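Side-chain contacts in inactive dihydroorotase-like domain (Chaetomium thermophilum, PDB 5NNL), which is an inactive dihydroorotase-like domain, consistent with the beta/alpha-barrel fold of the amidohydrolase superfamily: residues Q316-C321 with Q327-K332; G38-R43 with V278-E283; S139-A144 with R149-S154; K163-G168 with L173-D178. All coordinates share one frame; numbering follows the deposited sequence.

Interaction 1: residues Q316-C321 with Q327-K332; sequences QDQVAC and QPIPPK
The backbones of Ala320 and Gln327 meet where the chain has just doubled back: Gln327 N donates to Ala320 O at 3.1 Å, a fairly straight bond (159° at the hydrogen) that arrives from above the carbonyl plane. Ala320 O also accepts from a water, which gives a weak second bond to Gln327 O. Farther along no hydrogen bond joins the segments, and side chains pack on one another and on backbone atoms. Ile329 suits the middle because its branched chain reaches two ways. Its CG1 lies between the backbone N and carbonyl carbon (chi1 57°), which carries CD1 to Gln318 CB at 3.5 Å and to Ala320 CB at 4.2 Å, while CG2 rests near Val319 O. Gln327 lays its CB against Val319 O (3.3 Å) and turns its amide back to Val325 O. At the open end Lys332, long and flexible as suits a surface, slants across Gln316: its CE lies 3.2 Å from Gln316 O and 3.6 Å from Gln316 CB. Lys332 NZ stays 6.0 Å from Asp317 OD2, so any attraction is probably diffuse. Ala320 and Cys321 both face Val313 in a classic beta bulge, where strand 318-322 pairs with strand 305-315 in an antiparallel meander outside the barrel.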
# COMPACT_ATOMS: atom_id res chain seq x y z
N GLN A 316 -14.58 -7.76 13.56
CA GLN A 316 -14.74 -9.05 14.23
C GLN A 316 -15.65 -8.93 15.45
O GLN A 316 -15.34 -9.44 16.53
CB GLN A 316 -13.38 -9.63 14.61
CG GLN A 316 -12.60 -10.20 13.43
CD GLN A 316 -13.26 -11.45 12.87
OE1 GLN A 316 -13.70 -12.32 13.62
NE2 GLN A 316 -13.32 -11.54 11.55
N ASP A 317 -16.78 -8.24 15.28
CA ASP A 317 -17.83 -8.13 16.29
C ASP A 317 -17.43 -7.27 17.48
O ASP A 317 -18.05 -7.36 18.54
CB ASP A 317 -18.28 -9.52 16.77
CG ASP A 317 -19.56 -9.97 16.09
OD1 ASP A 317 -20.54 -9.20 16.11
OD2 ASP A 317 -19.57 -11.10 15.54
N GLN A 318 -16.43 -6.41 17.33
CA GLN A 318 -16.01 -5.52 18.40
C GLN A 318 -15.76 -4.13 17.84
O GLN A 318 -15.55 -3.94 16.64
CB GLN A 318 -14.75 -6.04 19.10
CG GLN A 318 -14.91 -7.43 19.71
CD GLN A 318 -15.83 -7.44 20.93
OE1 GLN A 318 -16.16 -6.38 21.46
NE2 GLN A 318 -16.23 -8.63 21.36
N VAL A 319 -15.81 -3.14 18.73
CA VAL A 319 -15.51 -1.76 18.38
C VAL A 319 -14.00 -1.57 18.53
O VAL A 319 -13.47 -1.54 19.64
CB VAL A 319 -16.29 -0.77 19.26
CG1 VAL A 319 -15.77 0.65 19.07
CG2 VAL A 319 -17.77 -0.84 18.92
N ALA A 320 -13.31 -1.45 17.40
CA ALA A 320 -11.86 -1.37 17.38
C ALA A 320 -11.33 0.06 17.48
O ALA A 320 -10.13 0.23 17.67
CB ALA A 320 -11.32 -2.03 16.11
N CYS A 321 -12.19 1.07 17.35
CA CYS A 321 -11.72 2.44 17.37
C CYS A 321 -12.89 3.38 17.62
O CYS A 321 -14.00 3.15 17.13
CB CYS A 321 -11.03 2.81 16.06
SG CYS A 321 -10.51 4.54 15.98
N GLN A 327 -8.94 0.99 20.38
CA GLN A 327 -9.59 0.39 21.54
C GLN A 327 -8.87 -0.90 21.92
O GLN A 327 -8.85 -1.83 21.10
CB GLN A 327 -11.06 0.12 21.26
CG GLN A 327 -11.89 1.37 21.02
CD GLN A 327 -11.95 2.27 22.23
OE1 GLN A 327 -12.65 1.98 23.21
NE2 GLN A 327 -11.23 3.38 22.19
N PRO A 328 -8.27 -1.00 23.11
CA PRO A 328 -7.52 -2.22 23.46
C PRO A 328 -8.36 -3.48 23.60
O PRO A 328 -8.44 -4.04 24.70
CB PRO A 328 -6.86 -1.85 24.80
CG PRO A 328 -6.84 -0.38 24.83
CD PRO A 328 -8.07 0.07 24.10
N ILE A 329 -8.96 -3.94 22.51
CA ILE A 329 -9.75 -5.18 22.53
C ILE A 329 -8.83 -6.36 22.24
O ILE A 329 -7.66 -6.15 21.89
CB ILE A 329 -10.90 -5.12 21.52
CG1 ILE A 329 -10.37 -4.87 20.10
CG2 ILE A 329 -11.90 -4.05 21.92
CD1 ILE A 329 -11.40 -5.12 19.01
N PRO A 330 -9.29 -7.60 22.39
CA PRO A 330 -8.47 -8.75 22.01
C PRO A 330 -8.17 -8.75 20.52
O PRO A 330 -9.05 -8.45 19.70
CB PRO A 330 -9.35 -9.95 22.39
CG PRO A 330 -10.26 -9.44 23.43
CD PRO A 330 -10.51 -8.00 23.11
N PRO A 331 -6.94 -9.08 20.12
CA PRO A 331 -6.63 -9.16 18.69
C PRO A 331 -7.34 -10.34 18.03
O PRO A 331 -7.16 -11.49 18.44
CB PRO A 331 -5.10 -9.33 18.66
CG PRO A 331 -4.73 -9.80 20.03
CD PRO A 331 -5.73 -9.20 20.96
N LYS A 332 -8.15 -10.04 17.01
CA LYS A 332 -8.88 -11.06 16.28
C LYS A 332 -8.52 -11.09 14.79
O LYS A 332 -9.22 -11.73 14.01
CB LYS A 332 -10.39 -10.86 16.46
CG LYS A 332 -10.84 -10.89 17.91
CD LYS A 332 -11.88 -11.97 18.19
CE LYS A 332 -13.24 -11.64 17.59
NZ LYS A 332 -14.35 -12.41 18.21
O HOH W 1 -8.74 -2.63 17.88

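Interaction 2: residues G38-R43 with V278-E283; sequences GYSMIR and VGATVE
Val282 and Gly38 make the tight end of this small contact. The branch Val282 CG2, anti to the carbonyl carbon of its own residue, presses on Gly38 O at 3.4 Å and lies 3.8 Å from Gly38 CA. Glycine suits the spot twice over: it ends helix 26-37 in a Schellman motif at a positive phi of 106°, and its bare CA lets the valine come close. A beta-branched valine suits the other side, with a short, rigid side chain that can lie close to the bare backbone. The other end is slighter, with the methyl Ala280 CB meeting Ser40 OG at 3.5 Å and Ser40 CB at 3.8 Å, a van der Waals touch and no more. The serine hydroxyl has its polar partner elsewhere, in a hydrogen bond to Gln277 OE1, which satisfies a buried polar atom. Beyond Ala280 the chain leaves the contact, and Gly279 and Val278 lie exposed. No hydrogen bond joins the two segments. Each is held by its neighbours: Thr281 OG1 hydrogen-bonds to Thr314 OG1 of strand 305-315, Gly38 bonds through its backbone to Leu9 of strand 3-11, and the chain turns a corner at Ser40, whose backbone bonds with Asp73, where helix 26-37 gives way to strand 39-44.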
# COMPACT_ATOMS: atom_id res chain seq x y z
N GLY A 38 -9.13 2.87 10.01
CA GLY A 38 -10.22 2.37 9.19
C GLY A 38 -9.83 1.26 8.24
O GLY A 38 -10.69 0.81 7.46
N TYR A 39 -8.59 0.79 8.27
CA TYR A 39 -8.13 -0.28 7.38
C TYR A 39 -8.27 -1.61 8.11
O TYR A 39 -7.51 -1.89 9.05
CB TYR A 39 -6.68 -0.03 6.95
CG TYR A 39 -6.47 1.34 6.34
CD1 TYR A 39 -6.88 1.61 5.04
CD2 TYR A 39 -5.86 2.35 7.07
CE1 TYR A 39 -6.69 2.87 4.48
CE2 TYR A 39 -5.67 3.61 6.52
CZ TYR A 39 -6.09 3.86 5.22
OH TYR A 39 -5.90 5.11 4.66
N SER A 40 -9.24 -2.42 7.69
CA SER A 40 -9.44 -3.75 8.26
C SER A 40 -8.69 -4.83 7.50
O SER A 40 -8.74 -6.00 7.91
CB SER A 40 -10.94 -4.09 8.29
OG SER A 40 -11.49 -4.11 6.98
N MET A 41 -8.00 -4.48 6.42
CA MET A 41 -7.24 -5.43 5.62
C MET A 41 -6.05 -4.70 5.01
O MET A 41 -6.24 -3.66 4.37
CB MET A 41 -8.09 -6.05 4.51
CG MET A 41 -8.32 -7.55 4.64
SD MET A 41 -6.82 -8.52 4.37
CE MET A 41 -7.39 -9.64 3.10
N ILE A 42 -4.85 -5.23 5.21
CA ILE A 42 -3.64 -4.62 4.68
C ILE A 42 -2.76 -5.70 4.07
O ILE A 42 -2.64 -6.80 4.61
CB ILE A 42 -2.87 -3.84 5.77
CG1 ILE A 42 -2.38 -4.78 6.88
CG2 ILE A 42 -3.74 -2.74 6.35
CD1 ILE A 42 -1.45 -4.12 7.89
N ARG A 43 -2.15 -5.37 2.94
CA ARG A 43 -1.07 -6.18 2.38
C ARG A 43 0.25 -5.65 2.91
O ARG A 43 0.51 -4.44 2.84
CB ARG A 43 -1.09 -6.15 0.85
CG ARG A 43 0.20 -6.68 0.22
CD ARG A 43 0.17 -6.67 -1.30
NE ARG A 43 1.50 -6.97 -1.82
CZ ARG A 43 2.50 -6.10 -1.86
NH1 ARG A 43 2.32 -4.85 -1.43
NH2 ARG A 43 3.68 -6.47 -2.34
N VAL A 278 -17.13 -9.62 6.70
CA VAL A 278 -18.36 -9.33 7.42
C VAL A 278 -18.00 -8.65 8.73
O VAL A 278 -17.05 -9.04 9.42
CB VAL A 278 -19.18 -10.62 7.65
CG1 VAL A 278 -18.56 -11.49 8.74
CG2 VAL A 278 -20.64 -10.28 7.98
N GLY A 279 -18.74 -7.60 9.06
CA GLY A 279 -18.59 -6.94 10.34
C GLY A 279 -17.56 -5.84 10.40
O GLY A 279 -17.43 -5.19 11.45
N ALA A 280 -16.81 -5.61 9.33
CA ALA A 280 -15.82 -4.54 9.29
C ALA A 280 -16.48 -3.31 8.70
O ALA A 280 -16.84 -3.29 7.52
CB ALA A 280 -14.59 -4.96 8.48
N THR A 281 -16.67 -2.28 9.53
CA THR A 281 -17.32 -1.05 9.10
C THR A 281 -16.53 0.15 9.62
O THR A 281 -15.83 0.07 10.63
CB THR A 281 -18.77 -0.96 9.60
OG1 THR A 281 -18.79 -0.80 11.03
CG2 THR A 281 -19.55 -2.22 9.22
N VAL A 282 -16.66 1.27 8.90
CA VAL A 282 -16.01 2.53 9.24
C VAL A 282 -17.04 3.64 9.15
O VAL A 282 -17.67 3.83 8.10
CB VAL A 282 -14.82 2.83 8.31
CG1 VAL A 282 -14.14 4.13 8.72
CG2 VAL A 282 -13.84 1.70 8.30
N GLU A 283 -17.21 4.38 10.24
CA GLU A 283 -18.07 5.56 10.28
C GLU A 283 -17.20 6.80 10.39
O GLU A 283 -16.35 6.89 11.29
CB GLU A 283 -19.05 5.49 11.46
CG GLU A 283 -20.04 6.65 11.49
CD GLU A 283 -21.03 6.55 12.64
OE1 GLU A 283 -20.65 6.00 13.70
OE2 GLU A 283 -22.18 7.02 12.48

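Interaction 3: residues S139-A144 with R149-S154; sequences SILLLA and RRIHVS
Ile151 carries most of the apolar contact with Leu141, Ala144 and Ile140. Its two ends divide the work. CG2 sits against Leu141 CD2 and Ala144 CB, each at 3.7 Å, and CD1 reaches Ile140 CD1 at 3.9 Å. With CG1 anti to the backbone N (chi1 -177°), the isoleucine spreads one branch toward each part of the helix face. Leu141 crosses it at about a right angle, and the same CD2 approaches Val153 CG2 at 4.4 Å, a looser touch. The small Ala144 suits the place where the helix comes nearest the incoming chain, and the beta-branched residues suit the strand that it covers.

Across the contact one hydrogen bond forms, at the turn. Arg149 N donates to Ala144 O at 3.1 Å, nearly straight at 167° and in the carbonyl plane, and ties the last turn of the helix to the chain leading into the strand. The arginine chain, bent at chi2 and chi3, curls over to the carbonyl of the following residue: NE donates to Arg150 O at 2.7 Å, almost in the guanidinium plane, while NH2 reaches Lys126 O. Carbonyl groups thus take up several N-H groups of a buried guanidinium.

Residues 139-144 of helix 134-146 run almost antiparallel to strand 151-153 (158°), with Phe119 of helix 111-121 against Ile140 and Val175 of strand 175-180 against Leu141.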
# COMPACT_ATOMS: atom_id res chain seq x y z
N SER A 139 9.27 -3.12 -19.74
CA SER A 139 9.73 -4.50 -19.88
C SER A 139 8.77 -5.47 -19.20
O SER A 139 8.43 -6.52 -19.76
CB SER A 139 11.13 -4.65 -19.30
OG SER A 139 12.05 -3.83 -19.98
N ILE A 140 8.35 -5.16 -17.98
CA ILE A 140 7.45 -6.06 -17.27
C ILE A 140 6.03 -5.97 -17.84
O ILE A 140 5.28 -6.95 -17.79
CB ILE A 140 7.49 -5.77 -15.76
CG1 ILE A 140 6.82 -6.90 -14.97
CG2 ILE A 140 6.85 -4.42 -15.43
CD1 ILE A 140 7.20 -6.92 -13.51
N LEU A 141 5.66 -4.82 -18.41
CA LEU A 141 4.37 -4.73 -19.08
C LEU A 141 4.34 -5.58 -20.35
O LEU A 141 3.29 -6.13 -20.71
CB LEU A 141 4.05 -3.27 -19.42
CG LEU A 141 3.72 -2.32 -18.27
CD1 LEU A 141 3.38 -0.94 -18.81
CD2 LEU A 141 2.59 -2.85 -17.40
N LEU A 142 5.47 -5.68 -21.05
CA LEU A 142 5.53 -6.57 -22.21
C LEU A 142 5.31 -8.02 -21.79
O LEU A 142 4.56 -8.75 -22.43
CB LEU A 142 6.88 -6.41 -22.92
CG LEU A 142 7.08 -7.34 -24.12
CD1 LEU A 142 6.07 -7.02 -25.22
CD2 LEU A 142 8.49 -7.24 -24.65
N LEU A 143 5.97 -8.44 -20.71
CA LEU A 143 5.85 -9.82 -20.25
C LEU A 143 4.41 -10.13 -19.84
O LEU A 143 3.87 -11.18 -20.20
CB LEU A 143 6.82 -10.07 -19.10
CG LEU A 143 8.30 -9.99 -19.50
CD1 LEU A 143 9.21 -10.11 -18.29
CD2 LEU A 143 8.65 -11.04 -20.52
N ALA A 144 3.78 -9.22 -19.10
CA ALA A 144 2.38 -9.43 -18.73
C ALA A 144 1.51 -9.60 -19.96
O ALA A 144 0.61 -10.45 -19.98
CB ALA A 144 1.88 -8.26 -17.88
N ARG A 149 -1.56 -12.17 -18.70
CA ARG A 149 -1.92 -12.18 -17.29
C ARG A 149 -1.89 -10.75 -16.76
O ARG A 149 -1.56 -9.80 -17.48
CB ARG A 149 -0.99 -13.10 -16.49
CG ARG A 149 0.48 -12.70 -16.46
CD ARG A 149 1.08 -12.99 -15.10
NE ARG A 149 0.37 -12.26 -14.05
CZ ARG A 149 0.14 -12.72 -12.83
NH1 ARG A 149 0.56 -13.92 -12.46
NH2 ARG A 149 -0.53 -11.96 -11.96
N ARG A 150 -2.23 -10.60 -15.48
CA ARG A 150 -2.39 -9.29 -14.87
C ARG A 150 -1.07 -8.80 -14.29
O ARG A 150 -0.22 -9.59 -13.88
CB ARG A 150 -3.45 -9.35 -13.76
CG ARG A 150 -4.79 -9.91 -14.19
CD ARG A 150 -5.78 -9.97 -13.03
NE ARG A 150 -6.16 -8.64 -12.56
CZ ARG A 150 -7.40 -8.17 -12.47
NH1 ARG A 150 -8.45 -8.91 -12.81
NH2 ARG A 150 -7.60 -6.94 -12.03
N ILE A 151 -0.92 -7.48 -14.25
CA ILE A 151 0.22 -6.83 -13.60
C ILE A 151 -0.28 -5.57 -12.91
O ILE A 151 -1.10 -4.84 -13.46
CB ILE A 151 1.34 -6.49 -14.61
CG1 ILE A 151 2.55 -5.89 -13.90
CG2 ILE A 151 0.83 -5.54 -15.67
CD1 ILE A 151 3.31 -6.87 -13.04
N HIS A 152 0.23 -5.33 -11.70
CA HIS A 152 -0.12 -4.14 -10.93
C HIS A 152 1.14 -3.33 -10.67
O HIS A 152 2.15 -3.87 -10.20
CB HIS A 152 -0.78 -4.51 -9.60
CG HIS A 152 -1.22 -3.32 -8.80
ND1 HIS A 152 -2.40 -2.65 -9.04
CD2 HIS A 152 -0.62 -2.66 -7.78
CE1 HIS A 152 -2.52 -1.65 -8.19
NE2 HIS A 152 -1.45 -1.63 -7.42
N VAL A 153 1.07 -2.03 -10.96
CA VAL A 153 2.20 -1.12 -10.81
C VAL A 153 1.95 -0.23 -9.61
O VAL A 153 0.90 0.43 -9.52
CB VAL A 153 2.41 -0.28 -12.08
CG1 VAL A 153 3.64 0.61 -11.94
CG2 VAL A 153 2.53 -1.17 -13.30
N SER A 154 2.91 -0.18 -8.70
CA SER A 154 2.73 0.47 -7.41
C SER A 154 3.53 1.76 -7.32
O SER A 154 4.57 1.92 -7.96
CB SER A 154 3.15 -0.47 -6.28
OG SER A 154 2.72 0.02 -5.02

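Interaction 4: residues K163-G168 with L173-D178; sequences KLITLG and LKVTCD
The return leg of a beta-alpha-beta unit, from helix 159-170 into strand 175-180, is closed by Gly168 and Leu173 and packed by Ile165. Leu173 N donates to Gly168 O at 3.0 Å, the donor tilted from the carbonyl plane and the bond bent to 139° at the hydrogen. Leu173 CB crowds the same oxygen at 3.2 Å. Having no side chain, Gly168 presents only backbone to Leu173. An inverse gamma turn centred on Lys174 then swings the chain into the strand. There Val175 and Cys177, two residues apart, both point to the helix. Ile165 spans them: CG2 lies 4.3 Å from Val175 CG2, and CD1 meets Cys177 CB at 4.0 Å. This reach depends on its two branches, CG2 being anti to the backbone N and CG1 anti to the carbonyl carbon (chi1 -70°). The cysteine, compact and only mildly polar, turns its SG toward Ile165 CG2 at 4.1 Å. These are loose apolar touches, spread along the strand, with Val153 of the neighbouring strand 151-153 also against Cys177. Residues 163-168 lie nearly antiparallel (150°) to residues 175-178, and a strand followed by a helix on its outer face is the repeating unit of a beta/alpha barrel.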
# COMPACT_ATOMS: atom_id res chain seq x y z
N LYS A 163 1.28 7.88 -18.15
CA LYS A 163 0.84 7.93 -19.54
C LYS A 163 1.12 6.62 -20.27
O LYS A 163 0.33 6.21 -21.13
CB LYS A 163 1.51 9.09 -20.27
CG LYS A 163 0.97 10.45 -19.86
CD LYS A 163 1.36 11.54 -20.84
CE LYS A 163 0.60 11.41 -22.15
NZ LYS A 163 0.78 12.61 -23.01
N LEU A 164 2.22 5.95 -19.94
CA LEU A 164 2.46 4.62 -20.51
C LEU A 164 1.42 3.63 -20.02
O LEU A 164 0.95 2.79 -20.79
CB LEU A 164 3.87 4.15 -20.16
CG LEU A 164 4.24 2.73 -20.60
CD1 LEU A 164 4.21 2.60 -22.12
CD2 LEU A 164 5.61 2.35 -20.06
N ILE A 165 1.04 3.72 -18.75
CA ILE A 165 -0.01 2.85 -18.22
C ILE A 165 -1.33 3.14 -18.91
O ILE A 165 -2.08 2.22 -19.26
CB ILE A 165 -0.10 3.00 -16.69
CG1 ILE A 165 1.14 2.38 -16.04
CG2 ILE A 165 -1.35 2.33 -16.14
CD1 ILE A 165 1.42 2.88 -14.63
N THR A 166 -1.64 4.42 -19.12
CA THR A 166 -2.84 4.79 -19.87
C THR A 166 -2.86 4.11 -21.24
O THR A 166 -3.88 3.55 -21.66
CB THR A 166 -2.91 6.31 -20.04
OG1 THR A 166 -2.94 6.94 -18.75
CG2 THR A 166 -4.15 6.71 -20.83
N LEU A 167 -1.73 4.16 -21.95
CA LEU A 167 -1.67 3.55 -23.28
C LEU A 167 -1.86 2.04 -23.19
O LEU A 167 -2.60 1.46 -24.00
CB LEU A 167 -0.33 3.89 -23.94
CG LEU A 167 -0.15 3.41 -25.38
CD1 LEU A 167 -1.15 4.07 -26.31
CD2 LEU A 167 1.27 3.69 -25.86
N GLY A 168 -1.22 1.39 -22.23
CA GLY A 168 -1.42 -0.04 -22.06
C GLY A 168 -2.88 -0.38 -21.82
O GLY A 168 -3.41 -1.34 -22.39
N LEU A 173 -4.29 -4.22 -22.39
CA LEU A 173 -3.31 -4.84 -21.51
C LEU A 173 -3.84 -4.87 -20.08
O LEU A 173 -4.38 -3.88 -19.58
CB LEU A 173 -2.00 -4.05 -21.59
CG LEU A 173 -0.71 -4.76 -21.16
CD1 LEU A 173 0.46 -4.20 -21.93
CD2 LEU A 173 -0.49 -4.60 -19.68
N LYS A 174 -3.70 -6.02 -19.42
CA LYS A 174 -4.28 -6.22 -18.09
C LYS A 174 -3.38 -5.60 -17.03
O LYS A 174 -2.70 -6.28 -16.25
CB LYS A 174 -4.49 -7.70 -17.81
CG LYS A 174 -5.33 -8.45 -18.83
CD LYS A 174 -5.95 -9.69 -18.21
CE LYS A 174 -6.06 -10.85 -19.19
NZ LYS A 174 -6.69 -10.45 -20.47
N VAL A 175 -3.38 -4.27 -16.99
CA VAL A 175 -2.55 -3.53 -16.04
C VAL A 175 -3.44 -2.67 -15.15
O VAL A 175 -4.42 -2.08 -15.61
CB VAL A 175 -1.49 -2.66 -16.76
CG1 VAL A 175 -2.13 -1.72 -17.73
CG2 VAL A 175 -0.63 -1.90 -15.75
N THR A 176 -3.09 -2.63 -13.86
CA THR A 176 -3.67 -1.70 -12.91
C THR A 176 -2.53 -1.01 -12.17
O THR A 176 -1.37 -1.42 -12.28
CB THR A 176 -4.60 -2.40 -11.91
OG1 THR A 176 -3.86 -3.34 -11.13
CG2 THR A 176 -5.72 -3.13 -12.65
N CYS A 177 -2.84 0.05 -11.43
CA CYS A 177 -1.79 0.78 -10.74
C CYS A 177 -2.34 1.50 -9.52
O CYS A 177 -3.55 1.69 -9.38
CB CYS A 177 -1.11 1.80 -11.66
SG CYS A 177 -2.21 3.14 -12.20
N ASP A 178 -1.42 1.90 -8.64
CA ASP A 178 -1.75 2.75 -7.51
C ASP A 178 -0.75 3.89 -7.41
O ASP A 178 0.32 3.87 -8.01
CB ASP A 178 -1.78 1.97 -6.18
CG ASP A 178 -0.40 1.50 -5.74
OD1 ASP A 178 -0.10 0.30 -5.88
OD2 ASP A 178 0.38 2.34 -5.23

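In the fold
Interactions 3 and 4 are successive copies of one theme, a helix joined to the next strand by a backbone bond across the turn and apolar packing behind it. Their centres lie 9 Å apart, and they meet through neighbouring strands, where His152 probably hydrogen-bonds to Thr176 and Asp178. Interaction 2 is buried too, but it joins distant parts of the chain by van der Waals contact alone and encloses interactions 3 and 4 in sequence. Interaction 1, about 38 Å from interactions 3 and 4 between centres, is a partly exposed contact of strand 318-322 with the loop after the hairpin; its glutamines, lysine and bound water suit the surface, as branched apolar residues suit the barrel wall.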